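Local coordinates for aspartate-semialdehyde dehydrogenase (Candida albicans, PDB 3HSK), which catalyses the NADPH-dependent reductive dephosphorylation of 4-phospho-L-aspartate to L-aspartate semialdehyde, the second step toward threonine and methionine, at residues 275-280 against 347-352; 233-238 against 257-262; 336-341 against 353-358. All coordinates share one frame; numbering follows the deposited sequence.

Contact 1 of 3, residues 275-280 against 347-352; sequences CISLRF and SLLDFK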
loop_
_atom_site.group_PDB
_atom_site.type_symbol
_atom_site.label_atom_id
_atom_site.label_comp_id
_atom_site.label_asym_id
_atom_site.label_seq_id
_atom_site.Cartn_x
_atom_site.Cartn_y
_atom_site.Cartn_z
ATOM N N CYS A 275 0.301 -0.376 5.700
ATOM C CA CYS A 275 -0.106 1.003 5.875
ATOM C C CYS A 275 -1.502 0.989 6.473
ATOM O O CYS A 275 -2.486 0.681 5.782
ATOM C CB CYS A 275 -0.081 1.738 4.533
ATOM S SG CYS A 275 1.600 1.929 3.876
ATOM N N ILE A 276 -1.585 1.291 7.768
ATOM C CA ILE A 276 -2.846 1.122 8.489
ATOM C C ILE A 276 -3.486 2.431 8.937
ATOM O O ILE A 276 -2.806 3.453 9.093
ATOM C CB ILE A 276 -2.727 0.108 9.678
ATOM C CG1 ILE A 276 -2.068 0.749 10.908
ATOM C CG2 ILE A 276 -1.994 -1.172 9.231
ATOM C CD1 ILE A 276 -2.293 -0.024 12.214
ATOM N N SER A 277 -4.804 2.376 9.124
ATOM C CA SER A 277 -5.606 3.496 9.593
ATOM C C SER A 277 -6.519 2.949 10.686
ATOM O O SER A 277 -7.000 1.811 10.574
ATOM C CB SER A 277 -6.458 4.023 8.443
ATOM O OG SER A 277 -6.662 5.410 8.552
ATOM N N LEU A 278 -6.755 3.743 11.734
ATOM C CA LEU A 278 -7.638 3.323 12.833
ATOM C C LEU A 278 -8.441 4.465 13.488
ATOM O O LEU A 278 -8.002 5.624 13.514
ATOM C CB LEU A 278 -6.849 2.543 13.894
ATOM C CG LEU A 278 -5.825 3.295 14.751
ATOM C CD1 LEU A 278 -6.473 3.899 16.001
ATOM C CD2 LEU A 278 -4.704 2.361 15.138
ATOM N N ARG A 279 -9.614 4.110 14.012
ATOM C CA ARG A 279 -10.469 5.017 14.777
ATOM C C ARG A 279 -10.928 4.342 16.068
ATOM O O ARG A 279 -11.309 3.169 16.053
ATOM C CB ARG A 279 -11.698 5.412 13.961
ATOM C CG ARG A 279 -12.615 6.401 14.667
ATOM C CD ARG A 279 -13.795 6.765 13.807
ATOM N NE ARG A 279 -14.702 5.636 13.618
ATOM C CZ ARG A 279 -15.600 5.558 12.637
ATOM N NH1 ARG A 279 -15.704 6.543 11.745
ATOM N NH2 ARG A 279 -16.389 4.496 12.540
ATOM N N PHE A 280 -10.893 5.088 17.171
ATOM C CA PHE A 280 -11.430 4.609 18.449
ATOM C C PHE A 280 -12.933 4.853 18.570
ATOM O O PHE A 280 -13.453 5.860 18.082
ATOM C CB PHE A 280 -10.690 5.243 19.631
ATOM C CG PHE A 280 -9.247 4.819 19.744
ATOM C CD1 PHE A 280 -8.225 5.683 19.368
ATOM C CD2 PHE A 280 -8.913 3.550 20.223
ATOM C CE1 PHE A 280 -6.890 5.300 19.474
ATOM C CE2 PHE A 280 -7.584 3.155 20.332
ATOM C CZ PHE A 280 -6.570 4.033 19.955
ATOM N N SER A 347 -6.881 11.832 8.550
ATOM C CA SER A 347 -7.825 12.762 7.961
ATOM C C SER A 347 -9.214 12.150 7.876
ATOM O O SER A 347 -10.202 12.867 7.716
ATOM C CB SER A 347 -7.352 13.139 6.556
ATOM O OG SER A 347 -5.934 13.126 6.489
ATOM N N LEU A 348 -9.291 10.829 7.959
ATOM C CA LEU A 348 -10.570 10.140 7.846
ATOM C C LEU A 348 -10.919 9.430 9.149
ATOM O O LEU A 348 -12.020 9.581 9.677
ATOM C CB LEU A 348 -10.564 9.146 6.679
ATOM C CG LEU A 348 -11.809 8.254 6.613
ATOM C CD1 LEU A 348 -13.024 9.038 6.147
ATOM C CD2 LEU A 348 -11.585 7.045 5.735
ATOM N N LEU A 349 -9.973 8.637 9.637
ATOM C CA LEU A 349 -10.079 8.023 10.945
ATOM C C LEU A 349 -9.219 8.834 11.910
ATOM O O LEU A 349 -8.985 10.022 11.669
ATOM C CB LEU A 349 -9.685 6.537 10.876
ATOM C CG LEU A 349 -10.569 5.670 9.962
ATOM C CD1 LEU A 349 -10.211 4.190 10.044
ATOM C CD2 LEU A 349 -12.053 5.873 10.258
ATOM N N ASP A 350 -8.759 8.222 13.000
ATOM C CA ASP A 350 -8.032 8.966 14.027
ATOM C C ASP A 350 -6.533 9.026 13.757
ATOM O O ASP A 350 -5.925 10.103 13.813
ATOM C CB ASP A 350 -8.294 8.367 15.417
ATOM C CG ASP A 350 -9.683 8.684 15.948
ATOM O OD1 ASP A 350 -10.277 9.716 15.560
ATOM O OD2 ASP A 350 -10.179 7.894 16.774
ATOM N N PHE A 351 -5.941 7.863 13.487
ATOM C CA PHE A 351 -4.499 7.752 13.306
ATOM C C PHE A 351 -4.155 6.847 12.134
ATOM O O PHE A 351 -4.877 5.894 11.840
ATOM C CB PHE A 351 -3.828 7.202 14.566
ATOM C CG PHE A 351 -4.007 8.075 15.788
ATOM C CD1 PHE A 351 -3.146 9.140 16.033
ATOM C CD2 PHE A 351 -5.038 7.825 16.694
ATOM C CE1 PHE A 351 -3.313 9.951 17.163
ATOM C CE2 PHE A 351 -5.212 8.633 17.825
ATOM C CZ PHE A 351 -4.351 9.693 18.055
ATOM N N LYS A 352 -3.043 7.169 11.476
ATOM C CA LYS A 352 -2.423 6.279 10.516
ATOM C C LYS A 352 -0.967 6.062 10.883
ATOM O O LYS A 352 -0.361 6.896 11.553
ATOM C CB LYS A 352 -2.589 6.779 9.072
ATOM C CG LYS A 352 -2.108 8.197 8.783
ATOM C CD LYS A 352 -2.534 8.599 7.356
ATOM C CE LYS A 352 -2.326 10.077 7.077
ATOM N NZ LYS A 352 -2.905 10.468 5.756
#

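Contact 2 of 3, residues 233-238 against 257-262; sequences WETKKI and MKVSAQ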
loop_
_atom_site.group_PDB
_atom_site.type_symbol
_atom_site.label_atom_id
_atom_site.label_comp_id
_atom_site.label_asym_id
_atom_site.label_seq_id
_atom_site.Cartn_x
_atom_site.Cartn_y
_atom_site.Cartn_z
ATOM N N TRP A 233 -11.504 -10.981 8.736
ATOM C CA TRP A 233 -12.217 -11.878 9.644
ATOM C C TRP A 233 -11.412 -12.245 10.889
ATOM O O TRP A 233 -11.944 -12.235 12.002
ATOM C CB TRP A 233 -12.662 -13.152 8.913
ATOM C CG TRP A 233 -13.645 -13.951 9.702
ATOM C CD1 TRP A 233 -15.008 -13.923 9.581
ATOM C CD2 TRP A 233 -13.352 -14.886 10.748
ATOM N NE1 TRP A 233 -15.581 -14.793 10.483
ATOM C CE2 TRP A 233 -14.588 -15.395 11.213
ATOM C CE3 TRP A 233 -12.164 -15.355 11.331
ATOM C CZ2 TRP A 233 -14.671 -16.344 12.242
ATOM C CZ3 TRP A 233 -12.245 -16.299 12.358
ATOM C CH2 TRP A 233 -13.494 -16.779 12.802
ATOM N N GLU A 234 -10.143 -12.594 10.701
ATOM C CA GLU A 234 -9.297 -13.057 11.806
ATOM C C GLU A 234 -9.066 -11.991 12.873
ATOM O O GLU A 234 -9.037 -12.295 14.066
ATOM C CB GLU A 234 -7.953 -13.566 11.287
ATOM C CG GLU A 234 -8.038 -14.879 10.518
ATOM C CD GLU A 234 -6.674 -15.480 10.222
ATOM O OE1 GLU A 234 -5.658 -14.979 10.746
ATOM O OE2 GLU A 234 -6.620 -16.464 9.465
ATOM N N THR A 235 -8.897 -10.743 12.444
ATOM C CA THR A 235 -8.653 -9.651 13.385
ATOM C C THR A 235 -9.844 -9.479 14.347
ATOM O O THR A 235 -9.661 -9.179 15.525
ATOM C CB THR A 235 -8.303 -8.327 12.659
ATOM O OG1 THR A 235 -9.298 -8.039 11.682
ATOM C CG2 THR A 235 -6.981 -8.443 11.949
ATOM N N LYS A 236 -11.053 -9.712 13.839
ATOM C CA LYS A 236 -12.278 -9.648 14.645
ATOM C C LYS A 236 -12.345 -10.721 15.734
ATOM O O LYS A 236 -12.827 -10.455 16.843
ATOM C CB LYS A 236 -13.521 -9.695 13.754
ATOM C CG LYS A 236 -13.968 -8.324 13.257
ATOM C CD LYS A 236 -15.167 -8.410 12.331
ATOM C CE LYS A 236 -14.775 -8.047 10.906
ATOM N NZ LYS A 236 -15.726 -8.535 9.866
ATOM N N LYS A 237 -11.856 -11.920 15.418
ATOM C CA LYS A 237 -11.781 -13.005 16.392
ATOM C C LYS A 237 -10.672 -12.767 17.417
ATOM O O LYS A 237 -10.876 -12.969 18.615
ATOM C CB LYS A 237 -11.588 -14.352 15.691
ATOM C CG LYS A 237 -11.393 -15.529 16.641
ATOM C CD LYS A 237 -11.538 -16.876 15.930
ATOM C CE LYS A 237 -11.591 -18.013 16.950
ATOM N NZ LYS A 237 -11.729 -19.351 16.307
ATOM N N ILE A 238 -9.504 -12.344 16.935
ATOM C CA ILE A 238 -8.327 -12.152 17.785
ATOM C C ILE A 238 -8.546 -11.050 18.816
ATOM O O ILE A 238 -8.096 -11.163 19.954
ATOM C CB ILE A 238 -7.063 -11.858 16.949
ATOM C CG1 ILE A 238 -6.590 -13.133 16.241
ATOM C CG2 ILE A 238 -5.941 -11.313 17.823
ATOM C CD1 ILE A 238 -5.826 -12.864 14.963
ATOM N N MET A 257 -17.181 -3.170 14.636
ATOM C CA MET A 257 -15.858 -2.886 14.073
ATOM C C MET A 257 -15.852 -3.177 12.578
ATOM O O MET A 257 -16.240 -4.264 12.145
ATOM C CB MET A 257 -14.761 -3.689 14.787
ATOM C CG MET A 257 -13.352 -3.500 14.226
ATOM S SD MET A 257 -12.040 -4.275 15.206
ATOM C CE MET A 257 -12.333 -5.996 14.860
ATOM N N LYS A 258 -15.432 -2.185 11.801
ATOM C CA LYS A 258 -15.266 -2.344 10.364
ATOM C C LYS A 258 -13.789 -2.519 10.069
ATOM O O LYS A 258 -12.943 -1.795 10.608
ATOM C CB LYS A 258 -15.820 -1.136 9.601
ATOM C CG LYS A 258 -17.233 -0.711 9.998
ATOM C CD LYS A 258 -18.299 -1.685 9.491
ATOM C CE LYS A 258 -19.703 -1.246 9.912
ATOM N NZ LYS A 258 -19.988 0.166 9.528
ATOM N N VAL A 259 -13.483 -3.502 9.232
ATOM C CA VAL A 259 -12.106 -3.801 8.867
ATOM C C VAL A 259 -12.006 -3.930 7.345
ATOM O O VAL A 259 -12.729 -4.719 6.723
ATOM C CB VAL A 259 -11.583 -5.077 9.569
ATOM C CG1 VAL A 259 -11.372 -4.843 11.068
ATOM C CG2 VAL A 259 -12.561 -6.219 9.378
ATOM N N SER A 260 -11.122 -3.138 6.748
ATOM C CA SER A 260 -10.978 -3.127 5.301
ATOM C C SER A 260 -9.532 -3.401 4.910
ATOM O O SER A 260 -8.634 -2.633 5.257
ATOM C CB SER A 260 -11.445 -1.794 4.724
ATOM O OG SER A 260 -11.497 -1.852 3.312
ATOM N N ALA A 261 -9.319 -4.516 4.211
ATOM C CA ALA A 261 -7.978 -4.928 3.799
ATOM C C ALA A 261 -7.781 -4.852 2.292
ATOM O O ALA A 261 -8.677 -5.187 1.516
ATOM C CB ALA A 261 -7.675 -6.325 4.298
ATOM N N GLN A 262 -6.597 -4.403 1.891
ATOM C CA GLN A 262 -6.168 -4.439 0.498
ATOM C C GLN A 262 -4.739 -4.987 0.465
ATOM O O GLN A 262 -3.799 -4.353 0.966
ATOM C CB GLN A 262 -6.282 -3.054 -0.161
ATOM C CG GLN A 262 -7.725 -2.559 -0.306
ATOM C CD GLN A 262 -7.893 -1.368 -1.234
ATOM O OE1 GLN A 262 -8.457 -0.343 -0.839
ATOM N NE2 GLN A 262 -7.435 -1.497 -2.477
#

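Contact 3 of 3, residues 336-341 against 353-358; sequences YGVSVG and MVVLSH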
loop_
_atom_site.group_PDB
_atom_site.type_symbol
_atom_site.label_atom_id
_atom_site.label_comp_id
_atom_site.label_asym_id
_atom_site.label_seq_id
_atom_site.Cartn_x
_atom_site.Cartn_y
_atom_site.Cartn_z
ATOM N N TYR A 336 11.863 -7.459 17.928
ATOM C CA TYR A 336 10.516 -6.938 18.140
ATOM C C TYR A 336 9.480 -7.679 17.294
ATOM O O TYR A 336 9.807 -8.241 16.253
ATOM C CB TYR A 336 10.454 -5.446 17.803
ATOM C CG TYR A 336 11.306 -4.550 18.675
ATOM C CD1 TYR A 336 12.617 -4.251 18.324
ATOM C CD2 TYR A 336 10.792 -3.978 19.839
ATOM C CE1 TYR A 336 13.403 -3.418 19.112
ATOM C CE2 TYR A 336 11.574 -3.138 20.639
ATOM C CZ TYR A 336 12.878 -2.866 20.265
ATOM O OH TYR A 336 13.664 -2.040 21.040
ATOM N N GLY A 337 8.228 -7.663 17.744
ATOM C CA GLY A 337 7.125 -8.218 16.970
ATOM C C GLY A 337 6.930 -7.417 15.700
ATOM O O GLY A 337 6.864 -7.972 14.602
ATOM N N VAL A 338 6.853 -6.099 15.869
ATOM C CA VAL A 338 6.685 -5.159 14.770
ATOM C C VAL A 338 7.549 -3.909 14.964
ATOM O O VAL A 338 7.902 -3.546 16.096
ATOM C CB VAL A 338 5.201 -4.719 14.596
ATOM C CG1 VAL A 338 4.320 -5.889 14.125
ATOM C CG2 VAL A 338 4.643 -4.078 15.880
ATOM N N SER A 339 7.902 -3.269 13.855
ATOM C CA SER A 339 8.409 -1.907 13.881
ATOM C C SER A 339 7.270 -1.043 13.399
ATOM O O SER A 339 6.564 -1.413 12.460
ATOM C CB SER A 339 9.609 -1.732 12.952
ATOM O OG SER A 339 10.687 -2.557 13.341
ATOM N N VAL A 340 7.082 0.097 14.050
ATOM C CA VAL A 340 6.014 1.008 13.694
ATOM C C VAL A 340 6.587 2.415 13.523
ATOM O O VAL A 340 7.336 2.896 14.377
ATOM C CB VAL A 340 4.873 0.997 14.751
ATOM C CG1 VAL A 340 3.820 2.041 14.419
ATOM C CG2 VAL A 340 4.228 -0.385 14.846
ATOM N N GLY A 341 6.240 3.060 12.410
ATOM C CA GLY A 341 6.716 4.410 12.124
ATOM C C GLY A 341 5.633 5.318 11.584
ATOM O O GLY A 341 4.508 4.881 11.328
ATOM N N MET A 353 -0.427 4.922 10.466
ATOM C CA MET A 353 0.946 4.528 10.771
ATOM C C MET A 353 1.397 3.402 9.833
ATOM O O MET A 353 0.584 2.824 9.111
ATOM C CB MET A 353 1.085 4.099 12.237
ATOM C CG MET A 353 0.261 2.874 12.636
ATOM S SD MET A 353 0.114 2.659 14.425
ATOM C CE MET A 353 -1.033 3.999 14.771
ATOM N N VAL A 354 2.689 3.102 9.859
ATOM C CA VAL A 354 3.285 2.108 8.979
ATOM C C VAL A 354 3.886 1.012 9.847
ATOM O O VAL A 354 4.653 1.302 10.771
ATOM C CB VAL A 354 4.385 2.738 8.074
ATOM C CG1 VAL A 354 4.976 1.698 7.125
ATOM C CG2 VAL A 354 3.823 3.911 7.282
ATOM N N VAL A 355 3.539 -0.238 9.540
ATOM C CA VAL A 355 3.943 -1.389 10.345
ATOM C C VAL A 355 4.831 -2.336 9.542
ATOM O O VAL A 355 4.481 -2.747 8.431
ATOM C CB VAL A 355 2.711 -2.178 10.860
ATOM C CG1 VAL A 355 3.132 -3.326 11.757
ATOM C CG2 VAL A 355 1.745 -1.266 11.599
ATOM N N LEU A 356 5.983 -2.676 10.112
ATOM C CA LEU A 356 6.864 -3.686 9.545
ATOM C C LEU A 356 6.857 -4.887 10.465
ATOM O O LEU A 356 7.259 -4.796 11.629
ATOM C CB LEU A 356 8.296 -3.162 9.387
ATOM C CG LEU A 356 9.391 -4.152 8.966
ATOM C CD1 LEU A 356 9.142 -4.722 7.562
ATOM C CD2 LEU A 356 10.768 -3.496 9.041
ATOM N N SER A 357 6.384 -6.007 9.938
ATOM C CA SER A 357 6.348 -7.241 10.687
ATOM C C SER A 357 7.748 -7.839 10.761
ATOM O O SER A 357 8.596 -7.567 9.907
ATOM C CB SER A 357 5.380 -8.215 10.034
ATOM O OG SER A 357 5.887 -8.643 8.792
ATOM N N HIS A 358 7.987 -8.629 11.801
ATOM C CA HIS A 358 9.225 -9.389 11.929
ATOM C C HIS A 358 8.901 -10.855 12.088
ATOM O O HIS A 358 8.294 -11.267 13.084
ATOM C CB HIS A 358 10.079 -8.874 13.086
ATOM C CG HIS A 358 10.548 -7.472 12.881
ATOM N ND1 HIS A 358 9.899 -6.387 13.424
ATOM C CD2 HIS A 358 11.566 -6.972 12.144
ATOM C CE1 HIS A 358 10.510 -5.281 13.049
ATOM N NE2 HIS A 358 11.524 -5.609 12.271
#

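Contact 1 of 3, residues 275-280 against 347-352
A classic beta bulge marks the start of strand 351-357 where it pairs antiparallel with strand 273-280: D350 and F351 both face L278. The evidence is the doubly used carbonyl of L278, whose O accepts from F351 N at 3.0 Å, in the carbonyl plane, and from D350 N at 2.8 Å, with that donor tilted 28° from the plane. L278 N returns a bond to F351 O at 2.9 Å. D350 directs its CB toward strand 273-280, and its OD2 accepts from F280 N at 2.9 Å on the anti side, 30° out of the carboxylate plane. R283 forms a salt bridge to the same oxygen, so two donors grip OD2. L349 crosses R279 at about a right angle; its CD2 lies 3.7 Å from R279 CB and also over one face of the guanidinium, whose NE is paired with D192. F351 CE2 comes to the edge of the F280 ring, near its plane, 4.1 Å from F280 CE1. L278 and F280 pack on helix 172-188 through L184, strand 191-199 flanks strand 273-280 on its other edge, and K352 NZ reaches E232 and A261 of the second subunit.

Contact 2 of 3, residues 233-238 against 257-262
With CG anti to the backbone N (chi1 178°) and a bend at the last torsion (chi3 72°), the M257 side chain runs out toward helix 227-238 and turns its methyl against K236. The K236 chain bends at chi3 (-111°), which brings CE against V259 CG2. This is helix-on-sheet packing at the edge of the mixed sheet in the dimerisation domain: strand 258-262 is an outermost strand of that sheet within the chain, and the last turns of the helix lie beside its beginning. No hydrogen bond joins the two segments; the contact buries 198 Å² and is van der Waals packing by T235, K236, M257 and V259, with T235 contributing its hydroxyl oxygen. M257 and V259 both direct CB toward the helix, whereas K258 between them directs its CB away. T235 and V259 run alongside each other, pointing opposite ways, with T235 OG1 3.9 Å from V259 CG1; that hydroxyl is hydrogen-bonded to L231 O, one turn back in the helix, which satisfies it while it lies against the valine methyl. T235 also packs on T174, L177 and V178 of helix 172-188, placing the threonine between that helix and the strand. Two methyl groups press on the aliphatic chain of K236, both closer than usual van der Waals spacing: K236 CG lies 3.3 Å from M257 CE, and K236 CE lies 3.3 Å from V259 CG2.

Contact 3 of 3, residues 336-341 against 353-358
H358 and Y336 meet at the end of a beta hairpin, where the antiparallel ladder between strands 338-345 and 351-357 gives way to loop. Followed outward, H358 CB lies 3.2 Å from Y336 O, and CG remains near that carbonyl oxygen. ND1 lies 3.4 Å from Y336 O. Further out, the ring edge runs in plane along G337 C and V338 N, CE1 comes 3.4 Å from S339 N, and at the tip NE2 is hydrogen-bonded to D329 O. CG stands anti to the carbonyl carbon (chi1 -64°), which lays the ring along 336-339. The backbone of H358, at the N-cap position before helix 359-362, closes the ladder with its N bonded to G337 O at 3.1 Å.

The ladder itself has two reciprocal pairs. S339 and L356 exchange bonds, L356 N to S339 O being 2.7 Å and nearly straight (175° at the hydrogen); G341 and V354 do likewise. On one face, V338 CG1 meets V355 CG1 at 3.7 Å, and V340 CG1 rests 3.8 Å from M353 SD. D333 satisfies S339 OG, as D329 O does H358 NE2, and S357 OG makes a weak hydrogen bond to H272 N. The reciprocal amide bonds and packed valines thus hold the strand in fixed register, and S357, on the valine face, comes next to H272 and C172, the predicted proton acceptor and acyl-thioester residue.

All three contacts fall within the dimerisation domain and reach its six-stranded mixed sheet. Contact 2 comes first along the chain and closes before the others open; contacts 1 and 3 alternate their segments. Contacts 1 and 3 share strand 351-357, with centres 16 Å apart, and touch where I276 N meets M353 O at 3.0 Å, probably a hydrogen bond. Contact 2 sits at the sheet's edge strand 258-262, its centre 14 Å from contact 1 and 18 Å from contact 3, touching neither. K352 of contact 1 bonds A261 in contact 2 of the second subunit; contact 3 meets that subunit through V354. One sheet thus serves both the interface and, probably, the predicted catalytic site beside contact 3.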